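Local coordinates for tail fiber protein (Pseudomonas aeruginosa, PDB 6CL6), which forms the trimeric receptor-binding fibre of an R-type pyocin, a contractile injection system, and probably attaches the particle to the surface of its target bacterium, at residues A[45-51]-A[59-65]; A[66-72]-A[95-100]; A[82-88]-A[109-114]; A[129-135]-A[146-152]; A[169-173]-A[183-187]. All coordinates share one frame; numbering follows the deposited sequence. Where two conformers were deposited one is given.

Contact 1 of 5, residues A[45-51]-A[59-65]; sequences SNSSDPN and LTNHANG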
# COMPACT_ATOMS: atom_id res chain seq x y z
N SER A 45 -39.95 61.43 32.16
CA SER A 45 -40.74 60.76 31.13
C SER A 45 -39.95 59.57 30.58
O SER A 45 -38.72 59.54 30.63
CB SER A 45 -41.11 61.71 29.98
OG SER A 45 -40.02 61.92 29.11
N ASN A 46 -40.67 58.61 30.04
CA ASN A 46 -40.03 57.37 29.58
C ASN A 46 -39.37 57.50 28.21
O ASN A 46 -39.03 56.47 27.60
CB ASN A 46 -41.04 56.22 29.58
CG ASN A 46 -42.16 56.41 28.56
OD1 ASN A 46 -42.03 57.20 27.62
ND2 ASN A 46 -43.24 55.68 28.76
N SER A 47 -39.16 58.72 27.71
CA SER A 47 -38.31 58.96 26.55
C SER A 47 -37.14 59.88 26.88
O SER A 47 -36.50 60.41 25.98
CB SER A 47 -39.13 59.54 25.40
OG SER A 47 -39.59 60.83 25.71
N SER A 48 -36.87 60.09 28.16
CA SER A 48 -35.76 60.96 28.58
C SER A 48 -34.40 60.47 28.09
O SER A 48 -34.14 59.28 28.01
CB SER A 48 -35.76 61.08 30.11
OG SER A 48 -36.95 61.74 30.56
N ASP A 49 -33.53 61.43 27.80
CA ASP A 49 -32.15 61.13 27.35
C ASP A 49 -31.31 60.68 28.56
O ASP A 49 -31.06 61.48 29.46
CB ASP A 49 -31.54 62.35 26.68
CG ASP A 49 -30.15 62.08 26.10
OD1 ASP A 49 -29.60 60.98 26.30
OD2 ASP A 49 -29.59 62.99 25.45
N PRO A 50 -30.81 59.46 28.58
CA PRO A 50 -29.94 59.08 29.71
C PRO A 50 -28.63 59.84 29.74
O PRO A 50 -28.00 59.91 30.81
CB PRO A 50 -29.73 57.56 29.50
CG PRO A 50 -29.94 57.34 28.03
CD PRO A 50 -30.97 58.36 27.60
N ASN A 51 -28.21 60.46 28.63
CA ASN A 51 -26.98 61.24 28.65
C ASN A 51 -27.09 62.44 29.59
O ASN A 51 -26.08 62.90 30.14
CB ASN A 51 -26.64 61.75 27.24
CG ASN A 51 -26.01 60.70 26.36
OD1 ASN A 51 -26.20 59.48 26.54
ND2 ASN A 51 -25.23 61.17 25.39
N LEU A 59 -36.49 55.14 33.41
CA LEU A 59 -36.88 54.12 32.45
C LEU A 59 -37.06 54.81 31.10
O LEU A 59 -37.78 55.80 31.02
CB LEU A 59 -38.18 53.42 32.83
CG LEU A 59 -38.87 52.47 31.84
CD1 LEU A 59 -38.04 51.22 31.59
CD2 LEU A 59 -40.25 52.11 32.34
N THR A 60 -36.38 54.32 30.06
CA THR A 60 -36.42 55.05 28.82
C THR A 60 -36.08 54.12 27.67
O THR A 60 -35.33 53.17 27.83
CB THR A 60 -35.45 56.25 28.84
OG1 THR A 60 -35.46 56.92 27.60
CG2 THR A 60 -34.06 55.81 29.20
N ASN A 61 -36.66 54.43 26.51
CA ASN A 61 -36.29 53.78 25.25
C ASN A 61 -35.53 54.74 24.36
O ASN A 61 -35.43 54.54 23.15
CB ASN A 61 -37.52 53.22 24.54
CG ASN A 61 -38.48 54.31 24.10
OD1 ASN A 61 -38.37 55.45 24.53
ND2 ASN A 61 -39.44 53.95 23.25
N HIS A 62 -35.06 55.83 24.93
CA HIS A 62 -34.24 56.79 24.19
C HIS A 62 -33.04 56.11 23.54
O HIS A 62 -32.46 55.15 24.05
CB HIS A 62 -33.76 57.88 25.16
CG HIS A 62 -33.13 59.04 24.48
ND1 HIS A 62 -31.82 59.01 24.04
CD2 HIS A 62 -33.61 60.26 24.19
CE1 HIS A 62 -31.53 60.18 23.49
NE2 HIS A 62 -32.60 60.95 23.57
N ALA A 63 -32.63 56.66 22.40
CA ALA A 63 -31.60 56.07 21.57
C ALA A 63 -30.24 55.99 22.23
O ALA A 63 -29.42 55.15 21.82
CB ALA A 63 -31.45 56.89 20.28
N ASN A 64 -29.97 56.81 23.22
CA ASN A 64 -28.68 56.77 23.92
C ASN A 64 -28.59 55.65 24.94
O ASN A 64 -27.52 55.49 25.54
CB ASN A 64 -28.40 58.13 24.58
CG ASN A 64 -27.89 59.16 23.58
OD1 ASN A 64 -27.29 58.81 22.59
ND2 ASN A 64 -28.15 60.44 23.83
N GLY A 65 -29.69 54.88 25.15
CA GLY A 65 -29.63 53.66 25.89
C GLY A 65 -28.88 52.58 25.11
O GLY A 65 -28.37 52.81 24.02
O HOH W 1 -24.25 59.28 23.43
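Asp49 lies flat over the imidazole of His62: its carboxylate plane is only 7° from the ring plane, and its CA sits 3.6 Å from the ring centroid, a CH-pi contact over the face. The His62 ring is carried there by a first torsion that sets CG anti to the backbone N (chi1 -169°), while its ND1 accepts from Asn64 N. In this compact middle Pro50 CD comes within 3.7 Å of His62 ND1, and Thr60 OG1 donates to Ser48 O at 2.7 Å while accepting from His62 N in an ST turn. Asp49 OD1 is gripped from opposite faces of its carboxylate, by Asn64 ND2 at 2.9 Å in an almost straight bond (174°) and by Asn51 N, which closes an Asx turn. The Asn51 and Asn64 amides stack, and Asn51 OD1 turns to Arg102. Looser are a water 2.9 Å from Asn51 ND2, which also bonds Asn64 OD1 weakly, and the weak bond from Asn61 N to Asn46 O. Leu59 O is buried without a partner. An Asx turn and an ST turn thus meet, with side chains supplying most of the polar bonds, and the two donors on Asp49 OD1 would be expected to stabilise its negative charge.

Contact 2 of 5, residues A[66-72]-A[95-100]; sequences PVAGRYF and ATSEMY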
# COMPACT_ATOMS: atom_id res chain seq x y z
N PRO A 66 -28.81 51.36 25.70
CA PRO A 66 -27.93 50.32 25.12
C PRO A 66 -28.46 49.61 23.88
O PRO A 66 -27.67 49.14 23.06
CB PRO A 66 -27.74 49.34 26.29
CG PRO A 66 -29.00 49.52 27.12
CD PRO A 66 -29.37 50.97 26.99
N VAL A 67 -29.78 49.51 23.72
CA VAL A 67 -30.35 48.78 22.59
C VAL A 67 -31.46 49.60 21.94
O VAL A 67 -32.56 49.73 22.51
CB VAL A 67 -30.87 47.39 22.97
CG1 VAL A 67 -31.31 46.66 21.70
CG2 VAL A 67 -29.84 46.58 23.69
N ALA A 68 -31.18 50.13 20.75
CA ALA A 68 -32.13 51.02 20.10
C ALA A 68 -33.48 50.35 19.89
O ALA A 68 -33.57 49.18 19.48
CB ALA A 68 -31.55 51.48 18.76
N GLY A 69 -34.54 51.11 20.17
CA GLY A 69 -35.88 50.60 20.10
C GLY A 69 -36.40 49.91 21.34
O GLY A 69 -37.57 49.54 21.37
N ARG A 70 -35.57 49.75 22.39
CA ARG A 70 -36.00 49.00 23.58
C ARG A 70 -35.93 49.86 24.84
O ARG A 70 -35.00 50.68 25.00
CB ARG A 70 -35.16 47.76 23.79
CG ARG A 70 -35.54 46.66 22.77
CD ARG A 70 -34.75 45.41 23.02
NE ARG A 70 -35.07 44.80 24.31
CZ ARG A 70 -34.38 43.80 24.82
NH1 ARG A 70 -33.34 43.32 24.17
NH2 ARG A 70 -34.74 43.29 25.98
N TYR A 71 -36.91 49.66 25.72
CA TYR A 71 -36.87 50.27 27.03
C TYR A 71 -35.86 49.59 27.95
O TYR A 71 -35.75 48.36 27.99
CB TYR A 71 -38.24 50.22 27.68
CG TYR A 71 -39.25 51.19 27.08
CD1 TYR A 71 -39.33 52.51 27.50
CD2 TYR A 71 -40.09 50.78 26.05
CE1 TYR A 71 -40.21 53.39 26.92
CE2 TYR A 71 -41.01 51.67 25.47
CZ TYR A 71 -41.06 52.97 25.92
OH TYR A 71 -41.93 53.84 25.36
N PHE A 72 -35.12 50.40 28.70
CA PHE A 72 -34.25 49.92 29.76
C PHE A 72 -34.42 50.78 31.00
O PHE A 72 -34.46 52.03 30.90
CB PHE A 72 -32.75 49.93 29.33
CG PHE A 72 -32.35 48.76 28.48
CD1 PHE A 72 -32.83 48.62 27.19
CD2 PHE A 72 -31.55 47.74 29.02
CE1 PHE A 72 -32.48 47.50 26.42
CE2 PHE A 72 -31.20 46.63 28.26
CZ PHE A 72 -31.66 46.52 26.97
N ALA A 95 -38.97 41.32 27.29
CA ALA A 95 -38.56 40.49 26.17
C ALA A 95 -37.39 39.58 26.48
O ALA A 95 -37.46 38.37 26.19
CB ALA A 95 -38.24 41.35 24.94
N THR A 96 -36.30 40.14 27.02
CA THR A 96 -35.13 39.36 27.43
C THR A 96 -34.61 39.92 28.75
O THR A 96 -35.03 41.00 29.19
CB THR A 96 -34.01 39.42 26.39
OG1 THR A 96 -33.52 40.76 26.32
CG2 THR A 96 -34.49 39.03 25.00
N SER A 97 -33.67 39.20 29.37
CA SER A 97 -33.02 39.61 30.62
C SER A 97 -31.58 39.97 30.29
O SER A 97 -30.73 39.09 30.12
CB SER A 97 -33.04 38.47 31.67
OG SER A 97 -34.37 38.12 32.02
N GLU A 98 -31.32 41.28 30.17
CA GLU A 98 -30.03 41.79 29.75
C GLU A 98 -29.57 42.93 30.65
O GLU A 98 -30.39 43.67 31.19
CB GLU A 98 -30.08 42.33 28.32
CG GLU A 98 -30.30 41.27 27.30
CD GLU A 98 -30.50 41.80 25.90
OE1 GLU A 98 -29.88 42.82 25.52
OE2 GLU A 98 -31.32 41.20 25.18
N MET A 99 -28.25 43.09 30.74
CA MET A 99 -27.62 44.18 31.51
C MET A 99 -26.44 44.76 30.75
O MET A 99 -25.67 44.02 30.12
CB MET A 99 -27.12 43.66 32.87
CG MET A 99 -26.42 44.71 33.73
SD MET A 99 -25.68 44.04 35.25
CE MET A 99 -27.15 43.55 36.13
N TYR A 100 -26.30 46.09 30.85
CA TYR A 100 -25.24 46.87 30.25
C TYR A 100 -24.70 47.86 31.28
O TYR A 100 -25.39 48.23 32.23
CB TYR A 100 -25.72 47.64 29.00
CG TYR A 100 -26.20 46.72 27.92
CD1 TYR A 100 -27.48 46.15 27.98
CD2 TYR A 100 -25.39 46.42 26.81
CE1 TYR A 100 -27.93 45.29 26.99
CE2 TYR A 100 -25.85 45.57 25.81
CZ TYR A 100 -27.12 45.00 25.92
OH TYR A 100 -27.57 44.13 24.96
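Arg70 meets Glu98 with the edge of its guanidinium: NH1 donates to Glu98 OE2 at 3.1 Å in a salt bridge, and the guanidinium and carboxylate planes stand 84° apart. OE2 lies near the guanidinium plane, and NH1 approaches OE2 from above the carboxylate plane. Arg70 NH2 donates to Thr96 OG1 at 2.8 Å, and the chain gets there through a bend at chi3 (65°). One step out, Thr96 OG1 donates a hydrogen bond to Glu98 OE2 on the same face that NH1 uses, and Tyr100 OH donates to Glu98 OE1 at 2.7 Å, so both carboxylate oxygens are held. The Tyr100 ring is placed in turn by Pro66, whose CB lies 3.7 Å from the ring centroid in a CH-pi contact, by Val67 CG2 near its hydroxyl, and by Phe72 CE2, 3.8 Å from Tyr100 CE1. Arg70 NH2 also bonds Asn94 O. The loop before strand 72-79 is thereby fastened across strand 85-92, where Pro66 and Phe72 touch Ala90, to the start of strand 99-104.

Contact 3 of 5, residues A[82-88]-A[109-114]; sequences QNGNASQ and PSIREW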
# COMPACT_ATOMS: atom_id res chain seq x y z
N GLN A 82 -25.19 65.79 40.67
CA GLN A 82 -26.03 65.08 39.71
C GLN A 82 -25.86 65.57 38.28
O GLN A 82 -26.38 64.93 37.36
CB GLN A 82 -27.51 65.14 40.13
CG GLN A 82 -28.18 66.49 39.96
CD GLN A 82 -27.79 67.51 41.01
OE1 GLN A 82 -27.10 67.22 42.00
NE2 GLN A 82 -28.27 68.73 40.82
N ASN A 83 -25.13 66.70 38.07
CA ASN A 83 -24.80 67.13 36.71
C ASN A 83 -23.44 66.66 36.23
O ASN A 83 -23.07 66.94 35.07
CB ASN A 83 -24.83 68.65 36.62
CG ASN A 83 -26.17 69.22 36.93
OD1 ASN A 83 -27.20 68.77 36.38
ND2 ASN A 83 -26.20 70.16 37.86
N GLY A 84 -22.71 65.92 37.05
CA GLY A 84 -21.29 65.68 36.82
C GLY A 84 -20.99 64.33 36.20
O GLY A 84 -21.75 63.82 35.36
N ASN A 85 -19.83 63.77 36.56
CA ASN A 85 -19.46 62.46 36.09
C ASN A 85 -20.49 61.44 36.56
O ASN A 85 -21.18 61.62 37.58
CB ASN A 85 -18.07 62.08 36.58
CG ASN A 85 -17.00 62.96 36.03
OD1 ASN A 85 -17.03 63.38 34.85
ND2 ASN A 85 -15.99 63.25 36.88
N ALA A 86 -20.57 60.33 35.82
CA ALA A 86 -21.57 59.32 36.17
C ALA A 86 -21.21 57.93 35.68
O ALA A 86 -20.55 57.75 34.66
CB ALA A 86 -22.96 59.72 35.60
N SER A 87 -21.70 56.95 36.41
CA SER A 87 -21.73 55.56 35.99
C SER A 87 -23.18 55.16 35.83
O SER A 87 -24.02 55.59 36.62
CB SER A 87 -21.02 54.69 37.03
OG SER A 87 -21.29 53.34 36.84
N GLN A 88 -23.48 54.38 34.79
CA GLN A 88 -24.83 53.92 34.55
C GLN A 88 -24.89 52.43 34.28
O GLN A 88 -24.04 51.85 33.59
CB GLN A 88 -25.47 54.67 33.37
CG GLN A 88 -25.77 56.10 33.68
CD GLN A 88 -26.51 56.76 32.54
OE1 GLN A 88 -26.35 56.37 31.36
NE2 GLN A 88 -27.34 57.73 32.87
N PRO A 109 -16.71 67.98 34.66
CA PRO A 109 -17.65 66.84 34.72
C PRO A 109 -19.00 67.16 34.15
O PRO A 109 -19.68 66.22 33.73
CB PRO A 109 -17.71 66.52 36.23
CG PRO A 109 -17.19 67.74 36.93
CD PRO A 109 -16.18 68.34 35.99
N SER A 110 -19.39 68.44 34.10
CA SER A 110 -20.68 68.84 33.57
C SER A 110 -20.74 68.83 32.06
O SER A 110 -21.84 68.95 31.49
CB SER A 110 -21.08 70.26 34.06
OG SER A 110 -21.33 70.30 35.45
N ILE A 111 -19.60 68.68 31.37
CA ILE A 111 -19.61 68.54 29.92
C ILE A 111 -19.33 67.07 29.61
O ILE A 111 -18.18 66.68 29.34
CB ILE A 111 -18.60 69.48 29.23
CG1 ILE A 111 -18.87 70.94 29.62
CG2 ILE A 111 -18.67 69.29 27.73
CD1 ILE A 111 -17.65 71.82 29.56
N ARG A 112 -20.36 66.23 29.70
CA ARG A 112 -20.18 64.79 29.76
C ARG A 112 -19.58 64.23 28.48
O ARG A 112 -19.79 64.73 27.37
CB ARG A 112 -21.52 64.12 30.04
CG ARG A 112 -21.96 64.39 31.45
CD ARG A 112 -23.23 63.77 31.78
NE ARG A 112 -23.48 63.86 33.21
CZ ARG A 112 -24.67 63.71 33.78
NH1 ARG A 112 -25.73 63.45 33.04
NH2 ARG A 112 -24.79 63.83 35.09
N GLU A 113 -18.79 63.18 28.65
CA GLU A 113 -18.21 62.42 27.55
C GLU A 113 -18.52 60.96 27.83
O GLU A 113 -17.79 60.30 28.58
CB GLU A 113 -16.70 62.65 27.46
CG GLU A 113 -16.34 64.10 27.14
CD GLU A 113 -14.83 64.30 27.08
OE1 GLU A 113 -14.11 63.33 26.74
OE2 GLU A 113 -14.37 65.41 27.39
N TRP A 114 -19.60 60.44 27.25
CA TRP A 114 -20.06 59.09 27.53
C TRP A 114 -19.26 58.08 26.74
O TRP A 114 -18.99 58.28 25.55
CB TRP A 114 -21.53 58.95 27.19
CG TRP A 114 -22.43 59.70 28.14
CD1 TRP A 114 -22.98 60.93 27.95
CD2 TRP A 114 -22.86 59.25 29.41
NE1 TRP A 114 -23.72 61.28 29.05
CE2 TRP A 114 -23.66 60.26 29.96
CE3 TRP A 114 -22.63 58.09 30.15
CZ2 TRP A 114 -24.25 60.14 31.21
CZ3 TRP A 114 -23.21 57.97 31.40
CH2 TRP A 114 -24.01 58.98 31.91
O HOH W 2 -18.80 63.69 32.91
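Arg112 runs extended from CG to NE and turns the edge of its guanidinium to the backbone of the turn before strand 85-92. NE donates to Gly84 O at 2.8 Å with an angle of 152° at the hydrogen, and Gly84 O lies close to the guanidinium plane. NH2 adds two weak bonds, to Gly84 O and to Gln82 O at 3.0 Å. Trp114, two residues on, presents the far corner of its indole: CH2 is 3.4 Å from Gln88 CD and 3.9 Å from Ala86 CB. The Gln88 side chain crosses the indole at about a right angle, with amide and ring planes 34° apart, and the amide is fixed by Arg102 at OE1 and by Ser76 and Pro50 O at NE2. At the other end, Pro109 CB rests 3.5 Å from Asn85 OD1, which also accepts from Ala106 N and from a water that donates to Pro109 O at 2.8 Å as well. Arg112 NH1 and Trp114 NE1 both converge on Asn51 O, bringing a third loop into the cluster. The arrangement is that of a long loop, between strands 99-104 and 118-119, folded back over the end of an antiparallel sheet at the start of its central strand 85-92.

Contact 4 of 5, residues A[129-135]-A[146-152]; sequences EADGELP and SGWWSQS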
# COMPACT_ATOMS: atom_id res chain seq x y z
N GLU A 129 -22.42 26.89 29.61
CA GLU A 129 -23.54 26.10 29.15
C GLU A 129 -23.76 26.38 27.66
O GLU A 129 -23.57 27.49 27.20
CB GLU A 129 -24.81 26.42 29.93
CG GLU A 129 -24.72 25.98 31.40
CD GLU A 129 -26.03 26.22 32.14
OE1 GLU A 129 -26.71 27.24 31.85
OE2 GLU A 129 -26.39 25.39 33.00
N ALA A 130 -24.12 25.33 26.92
CA ALA A 130 -24.39 25.47 25.51
C ALA A 130 -25.52 26.49 25.29
O ALA A 130 -26.40 26.65 26.13
CB ALA A 130 -24.78 24.14 24.90
N ASP A 131 -25.47 27.16 24.14
CA ASP A 131 -26.53 28.08 23.77
C ASP A 131 -27.85 27.37 23.67
O ASP A 131 -28.89 27.98 23.92
CB ASP A 131 -26.21 28.78 22.45
CG ASP A 131 -25.13 29.81 22.58
OD1 ASP A 131 -23.95 29.44 22.46
OD2 ASP A 131 -25.44 31.00 22.81
N GLY A 132 -27.84 26.10 23.29
CA GLY A 132 -29.09 25.36 23.12
C GLY A 132 -28.87 23.95 22.60
O GLY A 132 -27.79 23.59 22.14
N GLU A 133 -29.93 23.17 22.73
CA GLU A 133 -30.04 21.86 22.08
C GLU A 133 -30.71 22.06 20.74
O GLU A 133 -31.73 22.74 20.64
CB GLU A 133 -30.84 20.90 22.95
CG GLU A 133 -30.12 20.49 24.19
CD GLU A 133 -29.12 19.38 23.93
OE1 GLU A 133 -29.40 18.54 23.04
OE2 GLU A 133 -28.07 19.36 24.60
N LEU A 134 -30.14 21.48 19.70
CA LEU A 134 -30.73 21.57 18.38
C LEU A 134 -31.86 20.55 18.26
O LEU A 134 -31.63 19.36 18.46
CB LEU A 134 -29.68 21.32 17.30
CG LEU A 134 -28.55 22.32 17.26
CD1 LEU A 134 -27.41 21.80 16.39
CD2 LEU A 134 -29.02 23.65 16.74
N PRO A 135 -33.06 20.97 17.90
CA PRO A 135 -34.15 20.03 17.63
C PRO A 135 -33.96 19.37 16.28
O PRO A 135 -32.90 19.52 15.66
CB PRO A 135 -35.39 20.92 17.64
CG PRO A 135 -34.90 22.22 17.12
CD PRO A 135 -33.49 22.38 17.69
N SER A 146 -22.74 33.72 16.77
CA SER A 146 -21.67 33.06 17.51
C SER A 146 -22.21 32.29 18.70
O SER A 146 -23.12 32.75 19.38
CB SER A 146 -20.65 34.09 17.98
OG SER A 146 -19.94 34.63 16.93
N GLY A 147 -21.62 31.14 18.97
CA GLY A 147 -22.04 30.30 20.09
C GLY A 147 -21.74 28.84 19.85
O GLY A 147 -21.00 28.48 18.92
N TRP A 148 -22.27 28.00 20.71
CA TRP A 148 -22.15 26.58 20.48
C TRP A 148 -23.46 25.89 20.86
O TRP A 148 -24.12 26.28 21.81
CB TRP A 148 -20.97 25.94 21.22
CG TRP A 148 -20.92 26.10 22.70
CD1 TRP A 148 -20.77 27.26 23.38
CD2 TRP A 148 -20.97 25.06 23.68
NE1 TRP A 148 -20.73 27.01 24.73
CE2 TRP A 148 -20.85 25.67 24.94
CE3 TRP A 148 -21.10 23.67 23.61
CZ2 TRP A 148 -20.85 24.94 26.11
CZ3 TRP A 148 -21.10 22.95 24.77
CH2 TRP A 148 -21.00 23.60 26.01
N TRP A 149 -23.77 24.83 20.12
CA TRP A 149 -25.03 24.13 20.22
C TRP A 149 -24.79 22.63 20.14
O TRP A 149 -23.85 22.16 19.49
CB TRP A 149 -26.00 24.56 19.10
CG TRP A 149 -26.58 25.88 19.25
CD1 TRP A 149 -27.80 26.19 19.75
CD2 TRP A 149 -25.99 27.13 18.86
NE1 TRP A 149 -28.00 27.54 19.71
CE2 TRP A 149 -26.88 28.14 19.19
CE3 TRP A 149 -24.78 27.48 18.28
CZ2 TRP A 149 -26.61 29.50 18.95
CZ3 TRP A 149 -24.50 28.81 18.05
CH2 TRP A 149 -25.40 29.81 18.40
N SER A 150 -25.68 21.88 20.79
CA SER A 150 -25.57 20.44 20.87
C SER A 150 -26.71 19.77 20.14
O SER A 150 -27.88 20.07 20.39
CB SER A 150 -25.59 19.97 22.34
OG SER A 150 -25.40 18.59 22.44
N GLN A 151 -26.38 18.82 19.27
CA GLN A 151 -27.36 17.94 18.67
C GLN A 151 -27.21 16.60 19.37
O GLN A 151 -26.21 15.88 19.16
CB GLN A 151 -27.17 17.80 17.16
CG GLN A 151 -28.11 16.78 16.50
CD GLN A 151 -29.59 17.08 16.79
OE1 GLN A 151 -30.20 16.49 17.67
NE2 GLN A 151 -30.15 18.02 16.03
N SER A 152 -28.17 16.27 20.21
CA SER A 152 -28.12 15.06 21.01
C SER A 152 -28.71 13.85 20.31
O SER A 152 -28.67 12.75 20.86
CB SER A 152 -28.81 15.32 22.34
OG SER A 152 -28.14 16.38 23.02
O HOH W 3 -30.57 17.83 20.54
O HOH W 4 -26.17 17.21 24.57
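Ser150 N donates to Gly132 O at 3.0 Å and Leu134 N to Ser150 O at 2.8 Å, backbone bonds that set Glu133 beside Ser150 in a parallel bridge. Asp131 extends this line, its N bonding Trp148 O while its OD1 accepts from Trp148 N at 2.8 Å, on the anti side and 30° out of the carboxylate plane. Among the side-chain bonds, Ser152 OG donates to Glu133 OE1 at 2.5 Å from the syn side, reached through a bend of the glutamate at chi2 (-81°). A water joins Glu133 OE2 with Ser150 OG and Ser152 OG. The aromatic contacts are CH-pi: Ala130 CB lies 3.8 Å from the centroid of the six-membered ring of Trp148, and Asp131 CB 3.7 Å from that of the five-membered ring of Trp149, each over a face. Across the trimer, Asp131 OD2 forms a salt bridge with Lys128 of the third subunit. The result is a short, weakly bonded parallel strand, 132-133, outermost in this chain's part of an otherwise antiparallel sheet that continues into strand 169-177.

Contact 5 of 5, residues A[169-173]-A[183-187]; sequences GLLHV and QTYQA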
# COMPACT_ATOMS: atom_id res chain seq x y z
N GLY A 169 -23.74 15.54 17.64
CA GLY A 169 -22.46 16.22 17.68
C GLY A 169 -22.55 17.62 18.22
O GLY A 169 -23.63 18.11 18.56
N LEU A 170 -21.40 18.26 18.26
CA LEU A 170 -21.24 19.62 18.77
C LEU A 170 -20.96 20.61 17.66
O LEU A 170 -19.92 20.54 17.00
CB LEU A 170 -20.10 19.66 19.80
CG LEU A 170 -20.07 20.88 20.69
CD1 LEU A 170 -21.31 20.99 21.53
CD2 LEU A 170 -18.85 20.82 21.57
N LEU A 171 -21.85 21.59 17.53
CA LEU A 171 -21.67 22.69 16.59
C LEU A 171 -21.11 23.93 17.26
O LEU A 171 -21.69 24.40 18.26
CB LEU A 171 -22.99 23.07 15.93
CG LEU A 171 -23.02 24.28 15.01
CD1 LEU A 171 -22.28 23.94 13.71
CD2 LEU A 171 -24.43 24.71 14.69
N HIS A 172 -20.03 24.47 16.69
CA HIS A 172 -19.54 25.79 17.05
C HIS A 172 -19.77 26.77 15.91
O HIS A 172 -19.57 26.43 14.73
CB HIS A 172 -18.04 25.80 17.37
CG HIS A 172 -17.71 25.47 18.78
ND1 HIS A 172 -17.54 24.17 19.21
CD2 HIS A 172 -17.51 26.26 19.86
CE1 HIS A 172 -17.23 24.18 20.50
NE2 HIS A 172 -17.23 25.43 20.92
N VAL A 173 -20.20 27.98 16.24
CA VAL A 173 -20.32 29.05 15.27
C VAL A 173 -19.46 30.22 15.72
O VAL A 173 -19.65 30.74 16.83
CB VAL A 173 -21.78 29.49 15.10
CG1 VAL A 173 -21.87 30.58 14.02
CG2 VAL A 173 -22.68 28.34 14.79
N GLN A 183 -17.98 27.75 10.99
CA GLN A 183 -18.57 26.68 11.78
C GLN A 183 -17.59 25.51 11.89
O GLN A 183 -16.84 25.21 10.97
CB GLN A 183 -19.90 26.17 11.18
CG GLN A 183 -20.96 27.24 11.01
CD GLN A 183 -22.25 26.70 10.45
OE1 GLN A 183 -22.23 25.77 9.62
NE2 GLN A 183 -23.38 27.26 10.90
N THR A 184 -17.67 24.81 13.02
CA THR A 184 -17.06 23.50 13.20
C THR A 184 -18.10 22.55 13.79
O THR A 184 -19.06 22.98 14.43
CB THR A 184 -15.85 23.51 14.14
OG1 THR A 184 -16.28 23.78 15.49
CG2 THR A 184 -14.87 24.53 13.69
N TYR A 185 -17.90 21.25 13.53
CA TYR A 185 -18.82 20.20 13.99
C TYR A 185 -17.98 19.01 14.41
O TYR A 185 -17.18 18.49 13.62
CB TYR A 185 -19.77 19.77 12.89
CG TYR A 185 -21.00 19.01 13.38
CD1 TYR A 185 -22.07 19.70 13.98
CD2 TYR A 185 -21.09 17.63 13.29
CE1 TYR A 185 -23.20 19.04 14.44
CE2 TYR A 185 -22.25 16.94 13.75
CZ TYR A 185 -23.30 17.69 14.32
OH TYR A 185 -24.43 17.09 14.81
N GLN A 186 -18.16 18.61 15.65
CA GLN A 186 -17.46 17.46 16.23
C GLN A 186 -18.50 16.36 16.48
O GLN A 186 -19.39 16.51 17.32
CB GLN A 186 -16.75 17.88 17.51
CG GLN A 186 -16.05 16.73 18.24
CD GLN A 186 -15.38 17.17 19.53
OE1 GLN A 186 -15.25 18.37 19.83
NE2 GLN A 186 -14.95 16.20 20.31
N ALA A 187 -18.37 15.26 15.75
CA ALA A 187 -19.30 14.15 15.88
C ALA A 187 -19.15 13.48 17.24
O ALA A 187 -18.04 13.29 17.73
CB ALA A 187 -19.07 13.15 14.76
O HOH W 5 -17.49 21.98 17.20
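The ring of Tyr185 lies across the neighbouring strand, with Leu170 N above one face near the rim, 4.3 Å from the plane; its first torsion (chi1 -163°), with CG anti to the backbone N, carries it there. Gly169, which has no side chain, lets the ring come close, its CA 3.8 Å from Tyr185 CZ. On the opposite side of the sheet the imidazole of His172 has a water in its plane at the edge. The two strands form a beta hairpin, 169-177 with 180-187, and run antiparallel at 168° with their axes 4.5 Å apart. Leu170 with Gln186 and His172 with Thr184 are the hydrogen-bonded pairs, as in Leu170 N to Gln186 O at 2.8 Å. On the face bearing Tyr185, Leu171 CB meets Tyr185 CD1 at 4.0 Å, and Gln183 extends beside Val173 to bond Arg196 and the carbonyls of Leu140 and Met143. The Tyr185 hydroxyl bonds Arg167 O. On the other face the His172 ring meets Trp148 of the same chain, planes about 15° apart, and, edge-to-face, Tyr174 of the second subunit. The water beside His172 links the strands: it donates to Leu170 O at 2.8 Å and also bonds His172 ND1 and Thr184 OG1.

The contacts fall into two groups. Contacts 1, 2 and 3 all reach the sheet formed by strands 57-60 to 118-119: loops are held there by charged and amide groups together with aromatic and proline packing. Contact 1 also passes a carbonyl to contact 3, and its Thr60 O is probably bonded to Phe72 N of contact 2. Contacts 4 and 5 belong to the next sheet, their centres about 9 Å apart, and strands 147-151 and 169-177 lie side by side. Contacts 1 to 4 are partly buried. Contact 5 is wholly buried and rests on regular backbone pairing, whereas contact 4, at the sheet's edge within this chain, mixes pairing with carboxylate and water bonds.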